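Local coordinates for protein laccase (Uncultured bacterium, PDB 4F7K) that probably oxidises phenolic and related substrates while reducing molecular oxygen to water, as an extracellular multicopper oxidase, at residues I196-L201 with F247-R252; I134-D139 with I189-D194; D138-T143 with F167-V172; G206-L211 with A233-D238. All coordinates share one frame; numbering follows the deposited sequence. Where two conformers were deposited one is given.

Interaction 1 of 4, residues I196-L201 with F247-R252; sequences IFPVEL and FVFPTR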
loop_
_atom_site.group_PDB
_atom_site.type_symbol
_atom_site.label_atom_id
_atom_site.label_comp_id
_atom_site.label_asym_id
_atom_site.label_seq_id
_atom_site.Cartn_x
_atom_site.Cartn_y
_atom_site.Cartn_z
ATOM N N ILE A 196 -0.031 11.949 -3.967
ATOM C CA ILE A 196 1.298 11.388 -4.077
ATOM C C ILE A 196 2.147 12.102 -3.031
ATOM O O ILE A 196 2.159 13.333 -2.982
ATOM C CB ILE A 196 1.919 11.646 -5.471
ATOM C CG1 ILE A 196 1.105 10.974 -6.576
ATOM C CG2 ILE A 196 3.346 11.142 -5.518
ATOM C CD1 ILE A 196 1.114 11.811 -7.869
ATOM N N PHE A 197 2.883 11.329 -2.248
ATOM C CA PHE A 197 3.700 11.854 -1.175
ATOM C C PHE A 197 5.193 11.620 -1.451
ATOM O O PHE A 197 5.663 10.465 -1.429
ATOM C CB PHE A 197 3.324 11.146 0.138
ATOM C CG PHE A 197 1.983 11.568 0.704
ATOM C CD1 PHE A 197 1.786 12.871 1.145
ATOM C CD2 PHE A 197 0.944 10.651 0.825
ATOM C CE1 PHE A 197 0.551 13.277 1.658
ATOM C CE2 PHE A 197 -0.307 11.027 1.361
ATOM C CZ PHE A 197 -0.499 12.352 1.783
ATOM N N PRO A 198 5.950 12.711 -1.706
ATOM C CA PRO A 198 7.389 12.583 -1.491
ATOM C C PRO A 198 7.594 12.465 -0.003
ATOM O O PRO A 198 6.907 13.154 0.770
ATOM C CB PRO A 198 7.973 13.920 -1.964
ATOM C CG PRO A 198 6.814 14.828 -2.286
ATOM C CD PRO A 198 5.520 14.102 -1.940
ATOM N N VAL A 199 8.482 11.576 0.421
ATOM C CA VAL A 199 8.720 11.409 1.842
ATOM C C VAL A 199 10.206 11.495 2.149
ATOM O O VAL A 199 10.975 10.624 1.738
ATOM C CB VAL A 199 8.195 10.074 2.388
ATOM C CG1 VAL A 199 8.355 10.046 3.909
ATOM C CG2 VAL A 199 6.710 9.860 1.987
ATOM N N GLU A 200 10.581 12.527 2.896
ATOM C CA GLU A 200 11.955 12.664 3.400
ATOM C C GLU A 200 12.060 12.141 4.830
ATOM O O GLU A 200 11.267 12.520 5.710
ATOM C CB GLU A 200 12.406 14.112 3.347
ATOM C CG GLU A 200 12.698 14.609 1.958
ATOM C CD GLU A 200 13.772 13.785 1.216
ATOM O OE1 GLU A 200 14.723 13.278 1.864
ATOM O OE2 GLU A 200 13.664 13.651 -0.029
ATOM N N LEU A 201 13.013 11.244 5.053
ATOM C CA LEU A 201 13.289 10.775 6.409
ATOM C C LEU A 201 14.285 11.658 7.089
ATOM O O LEU A 201 15.287 12.009 6.497
ATOM C CB LEU A 201 13.826 9.364 6.401
ATOM C CG LEU A 201 12.799 8.285 6.662
ATOM C CD1 LEU A 201 11.721 8.336 5.654
ATOM C CD2 LEU A 201 13.520 6.979 6.577
ATOM N N PHE A 247 9.239 12.258 9.579
ATOM C CA PHE A 247 8.751 11.967 8.240
ATOM C C PHE A 247 8.261 13.271 7.599
ATOM O O PHE A 247 7.228 13.854 8.007
ATOM C CB PHE A 247 7.615 10.928 8.307
ATOM C CG PHE A 247 8.062 9.587 8.835
ATOM C CD1 PHE A 247 8.616 8.646 7.983
ATOM C CD2 PHE A 247 7.979 9.294 10.199
ATOM C CE1 PHE A 247 9.049 7.404 8.472
ATOM C CE2 PHE A 247 8.427 8.058 10.697
ATOM C CZ PHE A 247 8.974 7.119 9.825
ATOM N N VAL A 248 8.999 13.732 6.601
ATOM C CA VAL A 248 8.780 15.050 6.063
ATOM C C VAL A 248 8.254 15.049 4.633
ATOM O O VAL A 248 8.706 14.303 3.794
ATOM C CB VAL A 248 10.046 15.956 6.229
ATOM C CG1 VAL A 248 9.846 17.329 5.580
ATOM C CG2 VAL A 248 10.350 16.156 7.706
ATOM N N PHE A 249 7.282 15.926 4.389
ATOM C CA PHE A 249 6.769 16.186 3.066
ATOM C C PHE A 249 7.340 17.548 2.619
ATOM O O PHE A 249 6.859 18.609 3.041
ATOM C CB PHE A 249 5.239 16.158 3.129
ATOM C CG PHE A 249 4.541 16.436 1.822
ATOM C CD1 PHE A 249 3.162 16.406 1.767
ATOM C CD2 PHE A 249 5.226 16.764 0.681
ATOM C CE1 PHE A 249 2.475 16.695 0.581
ATOM C CE2 PHE A 249 4.539 17.052 -0.513
ATOM C CZ PHE A 249 3.159 17.001 -0.543
ATOM N N PRO A 250 8.383 17.518 1.780
ATOM C CA PRO A 250 9.056 18.727 1.367
ATOM C C PRO A 250 8.179 19.475 0.371
ATOM O O PRO A 250 7.562 18.856 -0.498
ATOM C CB PRO A 250 10.333 18.196 0.695
ATOM C CG PRO A 250 9.927 16.872 0.134
ATOM C CD PRO A 250 8.804 16.352 0.983
ATOM N N THR A 251 8.060 20.782 0.543
ATOM C CA THR A 251 7.244 21.580 -0.353
ATOM C C THR A 251 7.915 22.914 -0.658
ATOM O O THR A 251 8.810 23.365 0.074
ATOM C CB THR A 251 5.846 21.920 0.248
ATOM O OG1 THR A 251 5.963 23.093 1.087
ATOM C CG2 THR A 251 5.200 20.693 1.011
ATOM N N ARG A 252 7.407 23.555 -1.711
ATOM C CA ARG A 252 7.855 24.857 -2.180
ATOM C C ARG A 252 7.826 25.906 -1.069
ATOM O O ARG A 252 8.627 26.841 -1.042
ATOM C CB ARG A 252 6.921 25.300 -3.321
ATOM C CG ARG A 252 7.476 26.368 -4.209
ATOM C CD ARG A 252 6.482 26.733 -5.303
ATOM N NE ARG A 252 6.348 25.666 -6.286
ATOM C CZ ARG A 252 7.238 25.420 -7.241
ATOM N NH1 ARG A 252 8.331 26.163 -7.327
ATOM N NH2 ARG A 252 7.031 24.433 -8.108
#

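Interaction 2 of 4, residues I134-D139 with I189-D194; sequences IIMIDD and INVATD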
loop_
_atom_site.group_PDB
_atom_site.type_symbol
_atom_site.label_atom_id
_atom_site.label_comp_id
_atom_site.label_asym_id
_atom_site.label_seq_id
_atom_site.Cartn_x
_atom_site.Cartn_y
_atom_site.Cartn_z
ATOM N N ILE A 134 5.266 0.370 11.427
ATOM C CA ILE A 134 4.505 0.551 10.203
ATOM C C ILE A 134 4.081 2.011 10.128
ATOM O O ILE A 134 3.551 2.539 11.095
ATOM C CB ILE A 134 3.271 -0.384 10.211
ATOM C CG1 ILE A 134 3.709 -1.855 10.062
ATOM C CG2 ILE A 134 2.230 0.028 9.159
ATOM C CD1 ILE A 134 2.678 -2.874 10.567
ATOM N N ILE A 135 4.299 2.648 8.978
ATOM C CA ILE A 135 4.030 4.062 8.816
ATOM C C ILE A 135 3.036 4.239 7.688
ATOM O O ILE A 135 3.407 4.142 6.494
ATOM C CB ILE A 135 5.309 4.880 8.420
ATOM C CG1 ILE A 135 6.572 4.344 9.114
ATOM C CG2 ILE A 135 5.069 6.385 8.616
ATOM C CD1 ILE A 135 6.540 4.382 10.582
ATOM N N MET A 136 1.797 4.550 8.068
ATOM C CA MET A 136 0.719 4.738 7.120
ATOM C C MET A 136 0.489 6.235 6.933
ATOM O O MET A 136 0.157 6.985 7.896
ATOM C CB MET A 136 -0.553 3.984 7.566
ATOM C CG MET A 136 -0.422 2.445 7.437
ATOM S SD MET A 136 -1.571 1.504 8.530
ATOM C CE MET A 136 -0.887 1.775 10.187
ATOM N N ILE A 137 0.712 6.688 5.713
ATOM C CA ILE A 137 0.574 8.102 5.429
ATOM C C ILE A 137 -0.730 8.325 4.680
ATOM O O ILE A 137 -1.022 7.637 3.709
ATOM C CB ILE A 137 1.789 8.651 4.646
ATOM C CG1 ILE A 137 3.084 8.326 5.407
ATOM C CG2 ILE A 137 1.658 10.156 4.415
ATOM C CD1 ILE A 137 4.398 8.724 4.674
ATOM N N ASP A 138 -1.539 9.258 5.173
ATOM C CA ASP A 138 -2.852 9.520 4.563
ATOM C C ASP A 138 -3.067 11.032 4.656
ATOM O O ASP A 138 -2.407 11.727 5.431
ATOM C CB ASP A 138 -3.922 8.741 5.356
ATOM C CG ASP A 138 -5.199 8.435 4.560
ATOM O OD1 ASP A 138 -5.323 8.901 3.386
ATOM O OD2 ASP A 138 -6.078 7.707 5.163
ATOM N N ASP A 139 -3.949 11.582 3.845
ATOM C CA ASP A 139 -4.357 12.950 4.147
ATOM C C ASP A 139 -5.853 13.084 4.311
ATOM O O ASP A 139 -6.599 12.145 4.038
ATOM C CB ASP A 139 -3.773 13.934 3.159
ATOM C CG ASP A 139 -4.546 13.998 1.927
ATOM O OD1 ASP A 139 -4.931 12.894 1.465
ATOM O OD2 ASP A 139 -4.783 15.134 1.465
ATOM N N ILE A 189 3.803 3.082 4.028
ATOM C CA ILE A 189 2.713 2.779 3.156
ATOM C C ILE A 189 1.958 4.055 2.868
ATOM O O ILE A 189 1.511 4.720 3.819
ATOM C CB ILE A 189 1.720 1.778 3.786
ATOM C CG1 ILE A 189 2.454 0.540 4.321
ATOM C CG2 ILE A 189 0.668 1.419 2.747
ATOM C CD1 ILE A 189 1.569 -0.453 5.127
ATOM N N ASN A 190 1.803 4.382 1.582
ATOM C CA ASN A 190 0.947 5.504 1.186
ATOM C C ASN A 190 -0.479 4.979 1.068
ATOM O O ASN A 190 -0.781 4.247 0.101
ATOM C CB ASN A 190 1.400 6.172 -0.136
ATOM C CG ASN A 190 0.476 7.359 -0.546
ATOM O OD1 ASN A 190 -0.571 7.572 0.071
ATOM N ND2 ASN A 190 0.864 8.128 -1.580
ATOM N N VAL A 191 -1.319 5.271 2.076
ATOM C CA VAL A 191 -2.685 4.744 2.098
ATOM C C VAL A 191 -3.694 5.783 1.595
ATOM O O VAL A 191 -4.885 5.514 1.554
ATOM C CB VAL A 191 -3.112 4.208 3.494
ATOM C CG1 VAL A 191 -2.142 3.108 3.961
ATOM C CG2 VAL A 191 -3.198 5.366 4.558
ATOM N N ALA A 192 -3.219 6.965 1.211
ATOM C CA ALA A 192 -4.086 7.924 0.509
ATOM C C ALA A 192 -4.590 7.380 -0.832
ATOM O O ALA A 192 -3.921 6.589 -1.508
ATOM C CB ALA A 192 -3.363 9.276 0.305
ATOM N N THR A 193 -5.787 7.775 -1.223
ATOM C CA THR A 193 -6.310 7.335 -2.497
ATOM C C THR A 193 -5.926 8.335 -3.626
ATOM O O THR A 193 -5.960 8.010 -4.806
ATOM C CB THR A 193 -7.862 7.191 -2.414
ATOM O OG1 THR A 193 -8.491 8.368 -1.830
ATOM C CG2 THR A 193 -8.224 5.974 -1.604
ATOM N N ASP A 194 -5.605 9.566 -3.256
ATOM C CA ASP A 194 -5.653 10.658 -4.229
ATOM C C ASP A 194 -4.474 11.581 -4.181
ATOM O O ASP A 194 -4.490 12.574 -4.893
ATOM C CB ASP A 194 -6.965 11.470 -4.128
ATOM C CG ASP A 194 -8.169 10.699 -4.629
ATOM O OD1 ASP A 194 -8.320 10.558 -5.861
ATOM O OD2 ASP A 194 -8.983 10.219 -3.790
HETATM O O HOH W 1 -6.199 10.977 -0.566
#

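Interaction 3 of 4, residues D138-T143 with F167-V172; sequences DDWRIT and FARALV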
loop_
_atom_site.group_PDB
_atom_site.type_symbol
_atom_site.label_atom_id
_atom_site.label_comp_id
_atom_site.label_asym_id
_atom_site.label_seq_id
_atom_site.Cartn_x
_atom_site.Cartn_y
_atom_site.Cartn_z
ATOM N N ASP A 138 -1.539 9.258 5.173
ATOM C CA ASP A 138 -2.852 9.520 4.563
ATOM C C ASP A 138 -3.067 11.032 4.656
ATOM O O ASP A 138 -2.407 11.727 5.431
ATOM C CB ASP A 138 -3.922 8.741 5.356
ATOM C CG ASP A 138 -5.199 8.435 4.560
ATOM O OD1 ASP A 138 -5.323 8.901 3.386
ATOM O OD2 ASP A 138 -6.078 7.707 5.163
ATOM N N ASP A 139 -3.949 11.582 3.845
ATOM C CA ASP A 139 -4.357 12.950 4.147
ATOM C C ASP A 139 -5.853 13.084 4.311
ATOM O O ASP A 139 -6.599 12.145 4.038
ATOM C CB ASP A 139 -3.773 13.934 3.159
ATOM C CG ASP A 139 -4.546 13.998 1.927
ATOM O OD1 ASP A 139 -4.931 12.894 1.465
ATOM O OD2 ASP A 139 -4.783 15.134 1.465
ATOM N N TRP A 140 -6.305 14.210 4.844
ATOM C CA TRP A 140 -7.707 14.283 5.245
ATOM C C TRP A 140 -8.219 15.715 5.110
ATOM O O TRP A 140 -7.485 16.666 5.320
ATOM C CB TRP A 140 -7.945 13.875 6.713
ATOM C CG TRP A 140 -7.735 12.457 7.127
ATOM C CD1 TRP A 140 -8.666 11.460 7.235
ATOM C CD2 TRP A 140 -6.505 11.911 7.591
ATOM N NE1 TRP A 140 -8.060 10.291 7.695
ATOM C CE2 TRP A 140 -6.733 10.561 7.917
ATOM C CE3 TRP A 140 -5.226 12.444 7.752
ATOM C CZ2 TRP A 140 -5.740 9.750 8.402
ATOM C CZ3 TRP A 140 -4.248 11.654 8.229
ATOM C CH2 TRP A 140 -4.486 10.306 8.537
ATOM N N ARG A 141 -9.487 15.835 4.775
ATOM C CA ARG A 141 -10.164 17.124 4.822
ATOM C C ARG A 141 -11.145 16.966 5.954
ATOM O O ARG A 141 -12.112 16.210 5.856
ATOM C CB ARG A 141 -10.838 17.413 3.486
ATOM N N ILE A 142 -10.833 17.612 7.066
ATOM C CA ILE A 142 -11.620 17.466 8.317
ATOM C C ILE A 142 -12.199 18.816 8.730
ATOM O O ILE A 142 -11.467 19.796 8.757
ATOM C CB ILE A 142 -10.750 16.954 9.507
ATOM C CG1 ILE A 142 -9.864 15.806 9.098
ATOM C CG2 ILE A 142 -11.608 16.470 10.653
ATOM C CD1 ILE A 142 -9.034 15.197 10.277
ATOM N N THR A 143 -13.495 18.870 9.050
ATOM C CA THR A 143 -14.134 20.134 9.469
ATOM C C THR A 143 -13.673 20.523 10.868
ATOM O O THR A 143 -12.919 19.781 11.536
ATOM C CB THR A 143 -15.672 20.055 9.496
ATOM O OG1 THR A 143 -16.089 19.117 10.508
ATOM C CG2 THR A 143 -16.245 19.657 8.127
ATOM N N PHE A 167 -4.412 18.510 5.532
ATOM C CA PHE A 167 -4.011 17.778 6.721
ATOM C C PHE A 167 -3.553 16.382 6.317
ATOM O O PHE A 167 -4.338 15.586 5.852
ATOM C CB PHE A 167 -5.139 17.733 7.770
ATOM C CG PHE A 167 -4.661 17.324 9.131
ATOM C CD1 PHE A 167 -3.901 18.203 9.905
ATOM C CD2 PHE A 167 -4.915 16.039 9.621
ATOM C CE1 PHE A 167 -3.420 17.814 11.156
ATOM C CE2 PHE A 167 -4.443 15.631 10.863
ATOM C CZ PHE A 167 -3.689 16.505 11.632
ATOM N N ALA A 168 -2.258 16.131 6.434
ATOM C CA ALA A 168 -1.660 14.856 6.046
ATOM C C ALA A 168 -0.933 14.366 7.281
ATOM O O ALA A 168 -0.394 15.172 7.999
ATOM C CB ALA A 168 -0.713 15.066 4.888
ATOM N N ARG A 169 -1.002 13.069 7.570
ATOM C CA ARG A 169 -0.308 12.499 8.708
ATOM C C ARG A 169 0.274 11.161 8.383
ATOM O O ARG A 169 -0.321 10.402 7.619
ATOM C CB ARG A 169 -1.248 12.266 9.891
ATOM C CG ARG A 169 -1.260 13.367 10.898
ATOM C CD ARG A 169 -2.180 12.984 12.024
ATOM N NE ARG A 169 -1.425 12.308 13.040
ATOM C CZ ARG A 169 -1.938 11.641 14.063
ATOM N NH1 ARG A 169 -3.272 11.549 14.242
ATOM N NH2 ARG A 169 -1.091 11.057 14.909
ATOM N N ALA A 170 1.414 10.893 9.006
ATOM C CA ALA A 170 2.039 9.592 9.056
ATOM C C ALA A 170 1.662 8.942 10.392
ATOM O O ALA A 170 2.082 9.384 11.426
ATOM C CB ALA A 170 3.574 9.753 8.964
ATOM N N LEU A 171 0.856 7.897 10.352
ATOM C CA LEU A 171 0.447 7.184 11.550
ATOM C C LEU A 171 1.411 6.055 11.776
ATOM O O LEU A 171 1.676 5.280 10.857
ATOM C CB LEU A 171 -0.956 6.618 11.379
ATOM C CG LEU A 171 -1.997 7.700 11.049
ATOM C CD1 LEU A 171 -3.318 7.088 10.658
ATOM C CD2 LEU A 171 -2.224 8.610 12.234
ATOM N N VAL A 172 1.919 5.972 13.005
ATOM C CA VAL A 172 2.978 5.059 13.348
ATOM C C VAL A 172 2.366 3.944 14.177
ATOM O O VAL A 172 1.621 4.202 15.122
ATOM C CB VAL A 172 4.119 5.781 14.149
ATOM C CG1 VAL A 172 5.216 4.825 14.485
ATOM C CG2 VAL A 172 4.701 6.938 13.317
HETATM O O HOH W 2 -5.207 17.207 2.850
#

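Interaction 4 of 4, residues G206-L211 with A233-D238; sequences GKVVAL and ADIIAD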
loop_
_atom_site.group_PDB
_atom_site.type_symbol
_atom_site.label_atom_id
_atom_site.label_comp_id
_atom_site.label_asym_id
_atom_site.label_seq_id
_atom_site.Cartn_x
_atom_site.Cartn_y
_atom_site.Cartn_z
ATOM N N GLY A 206 20.264 4.977 6.688
ATOM C CA GLY A 206 20.157 3.622 6.186
ATOM C C GLY A 206 19.639 3.648 4.772
ATOM O O GLY A 206 19.963 4.572 4.015
ATOM N N LYS A 207 18.805 2.664 4.426
ATOM C CA LYS A 207 18.491 2.385 3.024
ATOM C C LYS A 207 17.116 1.789 2.780
ATOM O O LYS A 207 16.626 0.984 3.578
ATOM C CB LYS A 207 19.517 1.401 2.435
ATOM C CG LYS A 207 20.978 1.763 2.609
ATOM C CD LYS A 207 21.443 2.877 1.672
ATOM C CE LYS A 207 22.888 3.312 2.059
ATOM N NZ LYS A 207 22.858 4.496 3.007
ATOM N N VAL A 208 16.521 2.166 1.646
ATOM C CA VAL A 208 15.376 1.440 1.100
ATOM C C VAL A 208 15.799 0.002 0.789
ATOM O O VAL A 208 16.683 -0.200 -0.003
ATOM C CB VAL A 208 14.822 2.088 -0.198
ATOM C CG1 VAL A 208 13.632 1.302 -0.711
ATOM C CG2 VAL A 208 14.391 3.541 0.051
ATOM N N VAL A 209 15.137 -0.976 1.395
ATOM C CA VAL A 209 15.434 -2.383 1.157
ATOM C C VAL A 209 14.341 -3.165 0.417
ATOM O O VAL A 209 14.607 -4.276 -0.056
ATOM C CB VAL A 209 15.807 -3.117 2.463
ATOM C CG1 VAL A 209 17.062 -2.490 3.067
ATOM C CG2 VAL A 209 14.599 -3.073 3.468
ATOM N N ALA A 210 13.134 -2.607 0.323
ATOM C CA ALA A 210 12.054 -3.212 -0.481
ATOM C C ALA A 210 11.075 -2.180 -1.043
ATOM O O ALA A 210 10.913 -1.096 -0.483
ATOM C CB ALA A 210 11.279 -4.269 0.345
ATOM N N LEU A 211 10.442 -2.520 -2.162
ATOM C CA LEU A 211 9.313 -1.728 -2.664
ATOM C C LEU A 211 8.119 -2.637 -2.945
ATOM O O LEU A 211 8.277 -3.720 -3.547
ATOM C CB LEU A 211 9.682 -0.914 -3.904
ATOM C CG LEU A 211 10.926 -0.017 -3.802
ATOM C CD1 LEU A 211 11.459 0.347 -5.189
ATOM C CD2 LEU A 211 10.647 1.239 -2.983
ATOM N N ALA A 233 7.285 1.311 0.731
ATOM C CA ALA A 233 8.721 1.148 0.715
ATOM C C ALA A 233 9.156 0.709 2.101
ATOM O O ALA A 233 8.697 1.270 3.081
ATOM C CB ALA A 233 9.442 2.407 0.295
ATOM N N ASP A 234 10.017 -0.309 2.169
ATOM C CA ASP A 234 10.638 -0.710 3.439
ATOM C C ASP A 234 12.000 -0.016 3.615
ATOM O O ASP A 234 12.813 0.010 2.714
ATOM C CB ASP A 234 10.839 -2.243 3.504
ATOM C CG ASP A 234 9.638 -2.983 4.082
ATOM O OD1 ASP A 234 8.504 -2.429 4.102
ATOM O OD2 ASP A 234 9.823 -4.131 4.546
ATOM N N ILE A 235 12.247 0.522 4.796
ATOM C CA ILE A 235 13.499 1.179 5.093
ATOM C C ILE A 235 14.124 0.556 6.336
ATOM O O ILE A 235 13.472 0.385 7.365
ATOM C CB ILE A 235 13.318 2.695 5.266
ATOM C CG1 ILE A 235 13.193 3.348 3.879
ATOM C CG2 ILE A 235 14.478 3.317 6.054
ATOM C CD1 ILE A 235 12.386 4.561 3.828
ATOM N N ILE A 236 15.400 0.178 6.226
ATOM C CA ILE A 236 16.099 -0.140 7.436
ATOM C C ILE A 236 17.132 0.950 7.650
ATOM O O ILE A 236 17.861 1.319 6.735
ATOM C CB ILE A 236 16.695 -1.559 7.392
ATOM C CG1 ILE A 236 15.542 -2.578 7.432
ATOM C CG2 ILE A 236 17.666 -1.758 8.539
ATOM C CD1 ILE A 236 15.951 -3.984 6.916
ATOM N N ALA A 237 17.182 1.466 8.867
ATOM C CA ALA A 237 18.065 2.556 9.174
ATOM C C ALA A 237 18.396 2.546 10.653
ATOM O O ALA A 237 17.702 1.911 11.457
ATOM C CB ALA A 237 17.431 3.888 8.762
ATOM N N ASP A 238 19.486 3.233 10.990
ATOM C CA ASP A 238 19.930 3.383 12.360
ATOM C C ASP A 238 19.518 4.761 12.837
ATOM O O ASP A 238 19.584 5.742 12.073
ATOM C CB ASP A 238 21.455 3.249 12.438
ATOM C CG ASP A 238 21.954 1.853 12.041
ATOM O OD1 ASP A 238 21.440 0.843 12.571
ATOM O OD2 ASP A 238 22.879 1.772 11.198
#

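Interaction 1 of 4, residues I196-L201 with F247-R252
The edge of F197 is turned toward one face of the F249 ring, an offset edge-to-face pair with ring centroids 5.7 Å apart and planes at 89°. The nearest atoms are the two CD1 carbons, F197 CD1 lying 3.8 Å from F249 CD1. The opposite face of F249 carries CG2 of T251, displaced toward the rim, while CD of P250 sits at the ring's edge in its plane. On the same side of the ring as F197, but toward its CD2-CE2 side, P198 crosses it obliquely, its CD 3.4 Å from F249 CE2. With CG anti to the backbone N (chi1 179°), F249 swings out toward F197 and P198. An alanine here would probably leave the F197 edge without a face to meet and open a gap between P198 CD and the T251 methyl. The backbones meet beside this cluster. E200 and V248 form an antiparallel hydrogen-bonded pair, with E200 N to V248 O and V248 N to E200 O both 2.7 Å and nearly straight. On the other face of the sheet L201 and F247 lie side by side, L201 CD1 3.9 Å from F247 CD1, and V199 CG1 stands at the edge of the F247 ring. The carboxylate of E200 turns off to the backbone N of G224. F197, V199 and F247 point into the interior, where they reach I135, I137 and L188 of the facing sheet. Such an antiparallel strand pair, lining one layer of a two-sheet sandwich, is characteristic of the cupredoxin-like domains from which multicopper oxidases are built.

Interaction 2 of 4, residues I134-D139 with I189-D194
The carbonyl oxygen of I137 is gripped from the end of the neighbouring strand by two successive amides. V191 N donates to I137 O at 2.9 Å, in the carbonyl plane, whereas the bond from A192 N to the same oxygen is long and weak at 3.4 Å. A192 N is shared: it also donates to N190 OD1, closing an Asx turn that bends the chain away from the strand just after N190. The anti placement of N190 CG to its own backbone N (chi1 180°) helps bring the amide group to this turn, and its ND2 is spent on the carbonyls of L227 and R195. Before the turn the pairing is regular, with I189 N on I135 O at 2.7 Å and I137 N on I189 O at 2.8 Å. These are parallel neighbours, strands 131-140 and 183-190, and theirs is the one parallel junction in an otherwise antiparallel six-stranded sheet, consistent with the Greek-key sandwich of a cupredoxin domain. Side chains pack diagonally to this register, each reaching a residue two positions from its paired one: I134 and I189 lie side by side pointing the same way, and M136 CG packs against V191 CG1 at 3.9 Å. The other V191 methyl, CG2, meets D138 CB at 3.5 Å, the two side chains crossing at about a right angle. D138 OD1 rests 3.3 Å from A192 CA. Farther on, a water donates to D139 OD1 and accepts from D194 N, spanning the two chains where they part. D194 OD1 is hydrogen-bonded to G404 N and H401 NE2 in the C-terminal cupredoxin region.

Interaction 3 of 4, residues D138-T143 with F167-V172
An antiparallel pairing at the margin of a six-stranded sheet joins D138-W140 to F167-R169, with 167-173 as the outermost strand. D138 and R169 form a hydrogen-bonded pair, D138 N to R169 O at 3.0 Å and R169 N to D138 O at 2.9 Å, and two residues on, W140 N donates to F167 O at 2.6 Å. Between them D139 and A168 are a non-hydrogen-bonded pair whose CA atoms come within 3.8 Å. W140 dominates the side chains. Its CG is anti to the carbonyl carbon (chi1 -68°), and the six-membered ring meets the other strand edge-on: CZ3 touches R169 CB at 3.5 Å and CH2 reaches L171 CD1 tip to tip. One indole face takes D138 CB, 3.5 Å above the plane and toward the rim. In the cupredoxin sandwich this cluster lies on the side of the sheet turned away from the opposing layer, since A168 and A170 face F197 and L258 instead. W140 also makes a cation-pi contact with K113. An alanine in its place would probably leave R169 CB and the L171 methyl without their aromatic neighbour and K113 without its ring. F167 crosses W140 obliquely, CD2 to W140 CE3 at 4.1 Å, and I142 CD1 touches the same F167 carbon. The guanidinium of R169 has L171 CD2 centred over one face and bonds weakly to the carbonyls of Q14 and I15.

Interaction 4 of 4, residues G206-L211 with A233-D238
V209 and A210 both face D234 across the strand pair. V209 N donates to D234 O at 2.8 Å, and D234 N returns a 2.9 Å bond to A210 O, reaching it from above the carbonyl plane, 39° out. Around this irregular step the pairing is ordinary: K207 N to I236 O and I236 N to K207 O join the strands on one side, and L211 pairs with A233 on the other. V209 has a backbone psi of -15°, far from the extended value, which inserts the extra residue. Its CG2 lies between the backbone N and the carbonyl carbon (chi1 -61° for CG1), where it packs on I236 CD1 at 3.8 Å, the side chains crossing at about a right angle. A210 CB meets D234 CB at 3.8 Å on the same face. On the other face V208 CG2 lies against I235 CG1, and L211 CD2 touches A233 CB at 3.7 Å. At the far end G206 CA approaches I236 O to 3.3 Å, a close fit made possible by the missing side chain. A second shell holds the polar ends: D234 forms a salt bridge with R185 and a hydrogen bond with T98, while K207 NZ bridges to E221 and also bonds G206 O. The one-residue shift between V208 and A210 makes this a classic beta bulge, set within an antiparallel pair of the cupredoxin-like sheet.

How the interactions relate
From the N terminus, strand 131-140 opens interactions 2 and 3, which share D138 and D139. The chain first returns at 167-172, closing interaction 3 on one side of that strand, then at 189-194, closing interaction 2 on the other. After the turn, 196-201 opens interaction 1 and 206-211 opens interaction 4; interaction 4 closes first, at 233-238, so it lies within the span that 247-252 completes. None of these later loops crosses the earlier pair. Interactions 2, 3 and 4 all lie in one six-stranded sheet, and interaction 1 belongs to the four-stranded sheet packed on it, where F197 touches N190, I137 and A168, and L201 touches I235.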